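Local coordinates for Iron(III) ABC transporter, periplasmic iron-compound-binding protein (Vibrio cholerae, PDB 5GGY) that probably binds ferric siderophores such as Desferal in the periplasm and delivers them to an ABC transporter for iron uptake, at residues Leu31-Gln36 with Ser118-Leu123; Lys72-Lys77 with Gly95-Val100; Leu165-Pro170 with Val236-Met241; Gln217-Tyr222 with Leu276-Gln281. All coordinates share one frame; numbering follows the deposited sequence.

Interaction 1. Residues Leu31-Gln36 with Ser118-Leu123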
# COMPACT_ATOMS: atom_id res chain seq x y z
N LEU A 31 -13.19 10.11 -8.73
CA LEU A 31 -13.70 11.02 -7.70
C LEU A 31 -12.71 11.15 -6.55
O LEU A 31 -12.48 12.25 -6.05
CB LEU A 31 -15.05 10.54 -7.18
CG LEU A 31 -16.26 10.74 -8.09
CD1 LEU A 31 -17.53 10.24 -7.41
CD2 LEU A 31 -16.40 12.19 -8.50
N GLU A 32 -12.13 10.02 -6.14
CA GLU A 32 -11.16 10.02 -5.05
C GLU A 32 -9.89 10.77 -5.42
O GLU A 32 -9.18 11.27 -4.56
CB GLU A 32 -10.83 8.58 -4.64
CG GLU A 32 -12.00 7.80 -4.07
CD GLU A 32 -12.35 8.22 -2.65
OE1 GLU A 32 -13.37 7.73 -2.13
OE2 GLU A 32 -11.61 9.04 -2.06
N LEU A 33 -9.62 10.84 -6.72
CA LEU A 33 -8.45 11.56 -7.23
C LEU A 33 -8.73 13.05 -7.36
O LEU A 33 -7.84 13.83 -7.67
CB LEU A 33 -8.01 10.99 -8.57
CG LEU A 33 -7.36 9.60 -8.55
CD1 LEU A 33 -7.04 9.14 -9.96
CD2 LEU A 33 -6.11 9.63 -7.69
N GLY A 34 -9.98 13.43 -7.12
CA GLY A 34 -10.38 14.82 -7.26
C GLY A 34 -10.68 15.18 -8.70
O GLY A 34 -10.53 16.33 -9.11
N ILE A 35 -11.09 14.19 -9.48
CA ILE A 35 -11.46 14.39 -10.88
C ILE A 35 -12.96 14.23 -11.05
O ILE A 35 -13.48 13.12 -10.93
CB ILE A 35 -10.73 13.39 -11.81
CG1 ILE A 35 -9.21 13.52 -11.67
CG2 ILE A 35 -11.16 13.60 -13.25
CD1 ILE A 35 -8.62 14.71 -12.40
N GLN A 36 -13.66 15.33 -11.31
CA GLN A 36 -15.10 15.28 -11.52
C GLN A 36 -15.45 14.94 -12.96
O GLN A 36 -15.19 15.73 -13.87
CB GLN A 36 -15.76 16.61 -11.13
CG GLN A 36 -15.80 16.88 -9.64
CD GLN A 36 -16.73 18.02 -9.28
OE1 GLN A 36 -17.34 18.64 -10.16
NE2 GLN A 36 -16.85 18.31 -7.99
N SER A 118 -3.77 -0.81 -8.34
CA SER A 118 -2.91 -0.55 -9.49
C SER A 118 -3.58 0.42 -10.47
O SER A 118 -2.93 1.32 -10.99
CB SER A 118 -2.54 -1.85 -10.20
OG SER A 118 -1.64 -1.60 -11.26
N HIS A 119 -4.87 0.22 -10.70
CA HIS A 119 -5.63 1.10 -11.58
C HIS A 119 -5.71 2.51 -11.01
O HIS A 119 -5.65 3.50 -11.74
CB HIS A 119 -7.04 0.55 -11.82
CG HIS A 119 -7.07 -0.64 -12.73
ND1 HIS A 119 -5.94 -1.15 -13.34
CD2 HIS A 119 -8.10 -1.42 -13.14
CE1 HIS A 119 -6.27 -2.19 -14.08
NE2 HIS A 119 -7.57 -2.38 -13.97
N PHE A 120 -5.85 2.59 -9.69
CA PHE A 120 -5.92 3.87 -8.99
C PHE A 120 -4.65 4.68 -9.21
O PHE A 120 -4.70 5.90 -9.37
CB PHE A 120 -6.15 3.62 -7.50
CG PHE A 120 -6.34 4.87 -6.68
CD1 PHE A 120 -7.45 5.68 -6.86
CD2 PHE A 120 -5.42 5.22 -5.71
CE1 PHE A 120 -7.63 6.82 -6.09
CE2 PHE A 120 -5.58 6.35 -4.94
CZ PHE A 120 -6.69 7.15 -5.13
N LYS A 121 -3.52 3.98 -9.23
CA LYS A 121 -2.24 4.63 -9.46
C LYS A 121 -2.05 5.09 -10.90
O LYS A 121 -1.64 6.22 -11.15
CB LYS A 121 -1.10 3.69 -9.07
CG LYS A 121 -1.06 3.34 -7.60
CD LYS A 121 -0.03 2.28 -7.35
CE LYS A 121 0.17 2.06 -5.87
NZ LYS A 121 1.13 0.94 -5.66
N THR A 122 -2.35 4.20 -11.84
CA THR A 122 -2.21 4.49 -13.26
C THR A 122 -3.09 5.67 -13.68
O THR A 122 -2.67 6.52 -14.46
CB THR A 122 -2.56 3.27 -14.13
OG1 THR A 122 -3.87 2.81 -13.79
CG2 THR A 122 -1.56 2.15 -13.91
N LEU A 123 -4.31 5.71 -13.15
CA LEU A 123 -5.22 6.82 -13.42
C LEU A 123 -4.66 8.12 -12.84
O LEU A 123 -4.80 9.18 -13.45
CB LEU A 123 -6.61 6.53 -12.84
CG LEU A 123 -7.44 5.47 -13.57
CD1 LEU A 123 -8.70 5.16 -12.79
CD2 LEU A 123 -7.78 5.96 -14.97
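At the C-terminal end of helix 24-32, a Schellman motif with Gly34 at positive phi sets Leu33 against Phe120 and Leu123 of helix 112-126, an all-apolar helix-end contact in the lobe that begins the chain. Gly34 N bonds back to Leu31 O at 3.0 Å, and its phi of 82° turns the chain away right after Leu33. The two branches of Leu33 divide the work. CD2 comes obliquely to the CE1-CZ end of the Phe120 ring, 3.6 Å from CE1 of Phe120 and equally close to its CZ. CD1 reaches instead to Leu123, 3.9 Å from that residue's CB, with the two leucine side chains crossing nearly at a right angle. Phe120 holds its CG anti to the backbone N (chi1 -176°), which swings the ring out to the Leu33 side although its CB does not point there. Glu32 adds its CB, 3.9 Å from Phe120 CE1, but its chain bends at chi2 and carries the carboxylate off the apolar patch. There Lys136 makes a salt bridge to OE2, and Tyr266 OH is hydrogen-bonded to OE1. Ala133 touches both Leu33 and Phe120, while Leu137 also packs on Phe120, so the joint between helices 24-32 and 112-126 lies against the long helix 130-154.

Interaction 2. Residues Lys72-Lys77 with Gly95-Val100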
# COMPACT_ATOMS: atom_id res chain seq x y z
N LYS A 72 -25.65 10.55 -25.83
CA LYS A 72 -25.47 11.49 -24.73
C LYS A 72 -23.99 11.62 -24.38
O LYS A 72 -23.52 12.70 -24.05
CB LYS A 72 -26.27 11.05 -23.50
CG LYS A 72 -26.40 12.13 -22.44
CD LYS A 72 -27.41 11.72 -21.38
CE LYS A 72 -27.67 12.84 -20.39
NZ LYS A 72 -28.70 12.45 -19.38
N ILE A 73 -23.27 10.50 -24.46
CA ILE A 73 -21.83 10.50 -24.23
C ILE A 73 -21.13 11.41 -25.24
O ILE A 73 -20.29 12.23 -24.87
CB ILE A 73 -21.23 9.08 -24.32
CG1 ILE A 73 -21.85 8.17 -23.25
CG2 ILE A 73 -19.72 9.12 -24.17
CD1 ILE A 73 -21.38 6.73 -23.32
N ALA A 74 -21.50 11.26 -26.51
CA ALA A 74 -20.93 12.08 -27.57
C ALA A 74 -21.31 13.55 -27.40
O ALA A 74 -20.49 14.44 -27.63
CB ALA A 74 -21.39 11.57 -28.93
N ALA A 75 -22.54 13.79 -26.98
CA ALA A 75 -23.04 15.15 -26.78
C ALA A 75 -22.28 15.87 -25.67
O ALA A 75 -22.21 17.10 -25.65
CB ALA A 75 -24.53 15.13 -26.46
N LEU A 76 -21.72 15.10 -24.74
CA LEU A 76 -20.96 15.68 -23.63
C LEU A 76 -19.56 16.08 -24.07
O LEU A 76 -18.86 16.80 -23.35
CB LEU A 76 -20.88 14.69 -22.47
CG LEU A 76 -22.16 14.48 -21.65
CD1 LEU A 76 -21.96 13.43 -20.57
CD2 LEU A 76 -22.61 15.80 -21.04
N LYS A 77 -19.16 15.61 -25.25
CA LYS A 77 -17.85 15.91 -25.83
C LYS A 77 -16.68 15.65 -24.88
O LYS A 77 -15.96 16.57 -24.51
CB LYS A 77 -17.81 17.37 -26.29
CG LYS A 77 -18.43 17.60 -27.65
CD LYS A 77 -18.96 19.02 -27.79
CE LYS A 77 -19.18 19.38 -29.25
NZ LYS A 77 -19.78 18.25 -30.02
N GLY A 95 -14.53 4.21 -28.90
CA GLY A 95 -13.33 4.82 -29.43
C GLY A 95 -13.61 5.79 -30.57
O GLY A 95 -12.82 6.69 -30.83
N ARG A 96 -14.73 5.59 -31.25
CA ARG A 96 -15.13 6.47 -32.35
C ARG A 96 -15.55 7.84 -31.83
O ARG A 96 -15.54 8.82 -32.56
CB ARG A 96 -16.26 5.84 -33.16
CG ARG A 96 -15.88 4.55 -33.87
CD ARG A 96 -17.08 3.97 -34.62
NE ARG A 96 -16.70 2.84 -35.46
CZ ARG A 96 -16.34 2.95 -36.74
NH1 ARG A 96 -16.31 4.14 -37.32
NH2 ARG A 96 -16.02 1.87 -37.43
N ILE A 97 -15.93 7.88 -30.56
CA ILE A 97 -16.37 9.12 -29.92
C ILE A 97 -15.19 9.86 -29.31
O ILE A 97 -15.00 11.05 -29.55
CB ILE A 97 -17.42 8.85 -28.83
CG1 ILE A 97 -18.61 8.08 -29.42
CG2 ILE A 97 -17.88 10.15 -28.19
CD1 ILE A 97 -19.68 7.74 -28.40
N ALA A 98 -14.41 9.15 -28.51
CA ALA A 98 -13.25 9.71 -27.84
C ALA A 98 -12.29 8.58 -27.48
O ALA A 98 -12.70 7.42 -27.41
CB ALA A 98 -13.67 10.50 -26.60
N PRO A 99 -11.00 8.91 -27.26
CA PRO A 99 -10.03 7.90 -26.82
C PRO A 99 -10.51 7.15 -25.58
O PRO A 99 -11.06 7.76 -24.66
CB PRO A 99 -8.79 8.73 -26.51
CG PRO A 99 -8.88 9.87 -27.46
CD PRO A 99 -10.34 10.20 -27.56
N VAL A 100 -10.31 5.83 -25.56
CA VAL A 100 -10.82 5.00 -24.48
C VAL A 100 -9.70 4.39 -23.64
O VAL A 100 -8.79 3.75 -24.16
CB VAL A 100 -11.70 3.85 -25.02
CG1 VAL A 100 -12.19 2.97 -23.88
CG2 VAL A 100 -12.87 4.41 -25.81
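Ile97 and Ala74 bring their backbones close, 5.9 Å between the two CA atoms, with the alanine offering only a methyl. From its CA, Ile97 directs CB toward helix 70-75. CB itself stays 4.8 Å from Ala74 CB and does no more than carry two branches. The short one, CG2, makes the tightest touch: it sits 3.7 Å from Ala74 CA and 3.9 Å from Ala74 CB, resting on the helix backbone as much as on the methyl. The other branch starts at CG1, which lies beside the backbone N of Ile97 (chi1 -56°) and puts CG2 anti to that N, facing the helix. CG1 passes 4.5 Å from Ala74 CB.

The extended second torsion then carries CD1 along the helix flank, 4.2 Å from Ala74 CB and, more loosely, 4.4 Å from Ile73 CG2. Between the two segments the chain runs through strand 80-83 and helix 91-95; with strand 100-102, which lies parallel beside 80-83, these form a beta-alpha-beta crossover in the Rossmann-like lobe at the start of the chain. Helix 70-75 leads into the first of these strands and the loop of Ile97 into the second, so the isoleucine joins the two approaches to the sheet.

Ile73 faces inward from the same helix and also packs on Leu22, Ile62 and Ile81, whereas Ala74 and Ile97 keep some exposure. Ile81 touches Ala98 as well, and its backbone is hydrogen-bonded to that of Pro99.

Interaction 3. Residues Leu165-Pro170 with Val236-Met241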
# COMPACT_ATOMS: atom_id res chain seq x y z
N LEU A 165 -20.70 -12.06 2.52
CA LEU A 165 -21.57 -12.39 1.41
C LEU A 165 -22.63 -11.33 1.13
O LEU A 165 -22.85 -10.43 1.93
CB LEU A 165 -22.25 -13.77 1.63
CG LEU A 165 -23.17 -14.15 2.79
CD1 LEU A 165 -22.51 -13.98 4.16
CD2 LEU A 165 -24.52 -13.42 2.76
N ARG A 166 -23.27 -11.47 -0.02
CA ARG A 166 -24.51 -10.76 -0.33
C ARG A 166 -25.58 -11.80 -0.64
O ARG A 166 -25.28 -12.92 -1.05
CB ARG A 166 -24.34 -9.81 -1.52
CG ARG A 166 -23.42 -8.62 -1.27
CD ARG A 166 -23.42 -7.69 -2.47
NE ARG A 166 -22.38 -6.66 -2.38
CZ ARG A 166 -22.58 -5.43 -1.93
NH1 ARG A 166 -21.58 -4.56 -1.89
NH2 ARG A 166 -23.79 -5.06 -1.53
N PHE A 167 -26.84 -11.43 -0.43
CA PHE A 167 -27.95 -12.33 -0.74
C PHE A 167 -28.36 -12.24 -2.20
O PHE A 167 -28.67 -11.17 -2.70
CB PHE A 167 -29.16 -12.01 0.15
CG PHE A 167 -29.03 -12.50 1.56
CD1 PHE A 167 -29.23 -13.83 1.88
CD2 PHE A 167 -28.70 -11.63 2.58
CE1 PHE A 167 -29.11 -14.28 3.18
CE2 PHE A 167 -28.58 -12.07 3.88
CZ PHE A 167 -28.78 -13.40 4.18
N ALA A 168 -28.34 -13.38 -2.89
CA ALA A 168 -28.88 -13.45 -4.24
C ALA A 168 -30.40 -13.42 -4.16
O ALA A 168 -31.08 -12.77 -4.94
CB ALA A 168 -28.40 -14.70 -4.94
N ASN A 169 -30.90 -14.15 -3.17
CA ASN A 169 -32.31 -14.17 -2.83
C ASN A 169 -32.40 -14.77 -1.43
O ASN A 169 -31.37 -15.11 -0.85
CB ASN A 169 -33.11 -14.97 -3.87
CG ASN A 169 -32.67 -16.41 -3.98
OD1 ASN A 169 -32.93 -17.22 -3.10
ND2 ASN A 169 -32.01 -16.74 -5.09
N PRO A 170 -33.61 -14.89 -0.87
CA PRO A 170 -33.69 -15.42 0.50
C PRO A 170 -33.16 -16.84 0.68
O PRO A 170 -32.97 -17.25 1.82
CB PRO A 170 -35.19 -15.36 0.79
CG PRO A 170 -35.66 -14.21 0.00
CD PRO A 170 -34.88 -14.26 -1.27
N VAL A 236 -37.05 -20.15 8.75
CA VAL A 236 -36.63 -21.27 9.59
C VAL A 236 -35.17 -21.64 9.35
O VAL A 236 -34.43 -21.93 10.30
CB VAL A 236 -37.51 -22.51 9.34
CG1 VAL A 236 -37.21 -23.59 10.36
CG2 VAL A 236 -38.98 -22.12 9.38
N LEU A 237 -34.75 -21.63 8.09
CA LEU A 237 -33.39 -22.01 7.72
C LEU A 237 -32.36 -21.05 8.31
O LEU A 237 -31.25 -21.45 8.64
CB LEU A 237 -33.25 -22.06 6.19
CG LEU A 237 -31.89 -22.45 5.62
CD1 LEU A 237 -31.48 -23.84 6.11
CD2 LEU A 237 -31.90 -22.40 4.10
N TRP A 238 -32.74 -19.78 8.44
CA TRP A 238 -31.84 -18.76 8.96
C TRP A 238 -31.83 -18.73 10.48
O TRP A 238 -30.77 -18.60 11.09
CB TRP A 238 -32.24 -17.39 8.41
CG TRP A 238 -31.45 -16.24 8.96
CD1 TRP A 238 -31.77 -15.47 10.04
CD2 TRP A 238 -30.21 -15.73 8.46
NE1 TRP A 238 -30.80 -14.51 10.24
CE2 TRP A 238 -29.84 -14.65 9.28
CE3 TRP A 238 -29.38 -16.08 7.39
CZ2 TRP A 238 -28.67 -13.92 9.07
CZ3 TRP A 238 -28.21 -15.35 7.18
CH2 TRP A 238 -27.87 -14.29 8.02
N ARG A 239 -33.01 -18.85 11.09
CA ARG A 239 -33.11 -18.83 12.55
C ARG A 239 -32.44 -20.05 13.18
O ARG A 239 -32.14 -20.05 14.37
CB ARG A 239 -34.58 -18.77 12.98
CG ARG A 239 -35.04 -17.39 13.44
CD ARG A 239 -36.31 -17.48 14.27
NE ARG A 239 -36.15 -16.89 15.59
CZ ARG A 239 -35.69 -17.55 16.65
NH1 ARG A 239 -35.34 -18.82 16.55
NH2 ARG A 239 -35.58 -16.93 17.82
N ALA A 240 -32.21 -21.08 12.37
CA ALA A 240 -31.59 -22.31 12.85
C ALA A 240 -30.10 -22.36 12.50
O ALA A 240 -29.48 -23.42 12.59
CB ALA A 240 -32.31 -23.52 12.28
N MET A 241 -29.55 -21.22 12.11
CA MET A 241 -28.13 -21.13 11.81
C MET A 241 -27.29 -21.02 13.08
O MET A 241 -27.68 -20.33 14.02
CB MET A 241 -27.85 -19.94 10.89
CG MET A 241 -28.34 -20.12 9.47
SD MET A 241 -27.44 -21.42 8.61
CE MET A 241 -28.32 -21.46 7.05
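Phe167, late in strand 161-167, and Trp238, on the short helix 236-239, meet through CZ of the phenylalanine and the CZ3-CH2 side of the indole. Phe167 CZ lies 3.6 Å from Trp238 CZ3 and 4.0 Å from Trp238 CH2. The benzyl group leaves the strand with CG beside the backbone N (chi1 -76°) and points its para carbon at the helix. Trp238 chooses the other course: its CG is anti to the backbone N (chi1 175°), which throws the indole off the helix so that the outer corner of its six-membered ring comes forward. The two side chains cross at about a right angle. CZ3 reaches the Phe167 ring at its edge, in its plane, yet the ring planes are inclined at 59° and the centroids are 5.7 Å apart, an oblique aromatic pair. Other rings fix the phenylalanine: Phe226 stacks on it and Tyr222 of strand 219-223 meets it edge-to-face. Beyond Phe167, a classic beta bulge sets Ala168 and Asn169 opposite Ser172 as the chain turns into strand 172-176. Val232 of helix 229-234 touches both partners, so the pair joins this strand to helices 229-234 and 236-239.

Interaction 4. Residues Gln217-Tyr222 with Leu276-Gln281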
# COMPACT_ATOMS: atom_id res chain seq x y z
N GLN A 217 -18.01 -21.88 12.95
CA GLN A 217 -16.93 -21.00 13.38
C GLN A 217 -17.25 -19.52 13.21
O GLN A 217 -17.17 -18.98 12.10
CB GLN A 217 -15.65 -21.35 12.62
CG GLN A 217 -15.86 -21.57 11.13
CD GLN A 217 -14.94 -22.63 10.56
OE1 GLN A 217 -13.74 -22.63 10.81
NE2 GLN A 217 -15.50 -23.55 9.79
N GLY A 218 -17.62 -18.87 14.30
CA GLY A 218 -17.67 -17.43 14.33
C GLY A 218 -18.77 -16.73 13.55
O GLY A 218 -19.95 -17.05 13.68
N TYR A 219 -18.36 -15.77 12.73
CA TYR A 219 -19.24 -14.68 12.32
C TYR A 219 -19.60 -14.64 10.84
O TYR A 219 -18.82 -15.04 9.97
CB TYR A 219 -18.61 -13.35 12.73
CG TYR A 219 -18.39 -13.22 14.22
CD1 TYR A 219 -19.23 -12.44 15.01
CD2 TYR A 219 -17.34 -13.88 14.85
CE1 TYR A 219 -19.03 -12.32 16.37
CE2 TYR A 219 -17.14 -13.78 16.22
CZ TYR A 219 -17.99 -12.99 16.97
OH TYR A 219 -17.79 -12.88 18.33
N VAL A 220 -20.80 -14.13 10.57
CA VAL A 220 -21.31 -13.97 9.21
C VAL A 220 -21.74 -12.53 8.97
O VAL A 220 -22.58 -11.99 9.69
CB VAL A 220 -22.51 -14.91 8.95
CG1 VAL A 220 -23.23 -14.51 7.67
CG2 VAL A 220 -22.04 -16.35 8.88
N LEU A 221 -21.15 -11.91 7.95
CA LEU A 221 -21.48 -10.53 7.60
C LEU A 221 -22.10 -10.45 6.20
O LEU A 221 -21.56 -11.02 5.25
CB LEU A 221 -20.23 -9.64 7.67
CG LEU A 221 -19.56 -9.49 9.03
CD1 LEU A 221 -18.30 -8.65 8.92
CD2 LEU A 221 -20.52 -8.89 10.04
N TYR A 222 -23.23 -9.76 6.09
CA TYR A 222 -23.86 -9.57 4.78
C TYR A 222 -24.06 -8.09 4.46
O TYR A 222 -24.47 -7.31 5.32
CB TYR A 222 -25.20 -10.32 4.70
CG TYR A 222 -26.25 -9.87 5.69
CD1 TYR A 222 -27.19 -8.91 5.34
CD2 TYR A 222 -26.32 -10.43 6.96
CE1 TYR A 222 -28.16 -8.50 6.24
CE2 TYR A 222 -27.29 -10.03 7.87
CZ TYR A 222 -28.21 -9.06 7.50
OH TYR A 222 -29.17 -8.66 8.39
N LEU A 276 -17.47 -5.03 15.38
CA LEU A 276 -17.29 -4.53 16.73
C LEU A 276 -18.60 -4.63 17.49
O LEU A 276 -18.62 -4.92 18.69
CB LEU A 276 -16.78 -3.09 16.72
CG LEU A 276 -15.29 -2.92 16.42
CD1 LEU A 276 -14.89 -1.45 16.46
CD2 LEU A 276 -14.45 -3.74 17.39
N ALA A 277 -19.71 -4.39 16.80
CA ALA A 277 -21.01 -4.75 17.33
C ALA A 277 -21.10 -6.27 17.28
O ALA A 277 -20.31 -6.90 16.59
CB ALA A 277 -22.13 -4.09 16.54
N VAL A 278 -22.04 -6.85 18.02
CA VAL A 278 -22.21 -8.30 18.17
C VAL A 278 -20.93 -9.01 18.64
O VAL A 278 -20.86 -10.24 18.67
CB VAL A 278 -22.77 -8.98 16.86
CG1 VAL A 278 -23.78 -8.06 16.16
CG2 VAL A 278 -21.66 -9.41 15.89
N ALA A 279 -19.93 -8.23 19.05
CA ALA A 279 -18.72 -8.78 19.65
C ALA A 279 -18.97 -9.15 21.12
O ALA A 279 -19.80 -8.53 21.78
CB ALA A 279 -17.57 -7.78 19.55
N PRO A 280 -18.24 -10.16 21.63
CA PRO A 280 -18.46 -10.60 23.01
C PRO A 280 -18.05 -9.57 24.05
O PRO A 280 -17.32 -8.63 23.75
CB PRO A 280 -17.57 -11.85 23.11
CG PRO A 280 -16.50 -11.63 22.10
CD PRO A 280 -17.20 -10.95 20.95
N GLN A 281 -18.52 -9.76 25.28
CA GLN A 281 -18.20 -8.86 26.38
C GLN A 281 -16.80 -9.15 26.93
O GLN A 281 -16.59 -10.13 27.64
CB GLN A 281 -19.24 -9.00 27.50
CG GLN A 281 -20.65 -9.34 27.02
CD GLN A 281 -21.37 -8.18 26.37
OE1 GLN A 281 -20.88 -7.57 25.42
NE2 GLN A 281 -22.56 -7.87 26.88
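Tyr219 reaches from the first residue of strand 219-223 to the tail that follows helix 262-276, and its side chain makes all the strand's close contacts here. The carbonyl of Val278 meets the tyrosine ring at its edge and in its plane, with O 3.6 Å from Tyr219 CE1. On the same flank Val278 CG2 rests 4.0 Å from Tyr219 CE1 and about as far from its CD1, so backbone oxygen and methyl together line one side of the tyrosine. Farther out, the phenol oxygen OH of Tyr219 touches CD of Pro280 at 3.3 Å, a van der Waals meeting with the proline ring, whose side chain lies at a slant to that of the tyrosine.

The next shell explains these positions. Val278 takes the third place of a type II turn running from Leu276 to Ala279, with a positive phi of 54°. The turn reverses the chain as it leaves the helix and brings the valine's CB round to face the strand. On the other side, Tyr219 keeps CG beside its backbone N (chi1 -60°), aiming the ring at the tail.

Phe155 meets the Tyr219 ring edge-to-face and also touches Ala279 and Pro280, tying the phenol and the tail together. Leu275 of helix 262-276 packs on the tyrosine, and Asn250 of strand 249-252 on Val278. Backbone bonds from Tyr219 to Ala161 and Val163 pin the strand beside 161-167, so the C-terminal tail lies against the start of a central strand of the second lobe's sheet.

Overall arrangement
Interactions 1 and 2 lie in one lobe, their centres about 20 Å apart, and interactions 3 and 4 lie across the chain's centre in the other. Interactions 1 and 3 are buried, while 2 and 4 are partly open to solvent. None uses a hydrogen bond across its segments: aliphatic branches do the work in 2, one leucine between a phenyl ring and a second leucine in 1, two aromatic rings in 3, and a phenol against turn and tail in 4. Only 3 and 4 touch. Their strands 161-167 and 219-223 are neighbours in one sheet, where Leu165 N lies 3.0 Å from Leu221 O, probably hydrogen-bonded. Interaction 2 falls within the sequence spanned by interaction 1.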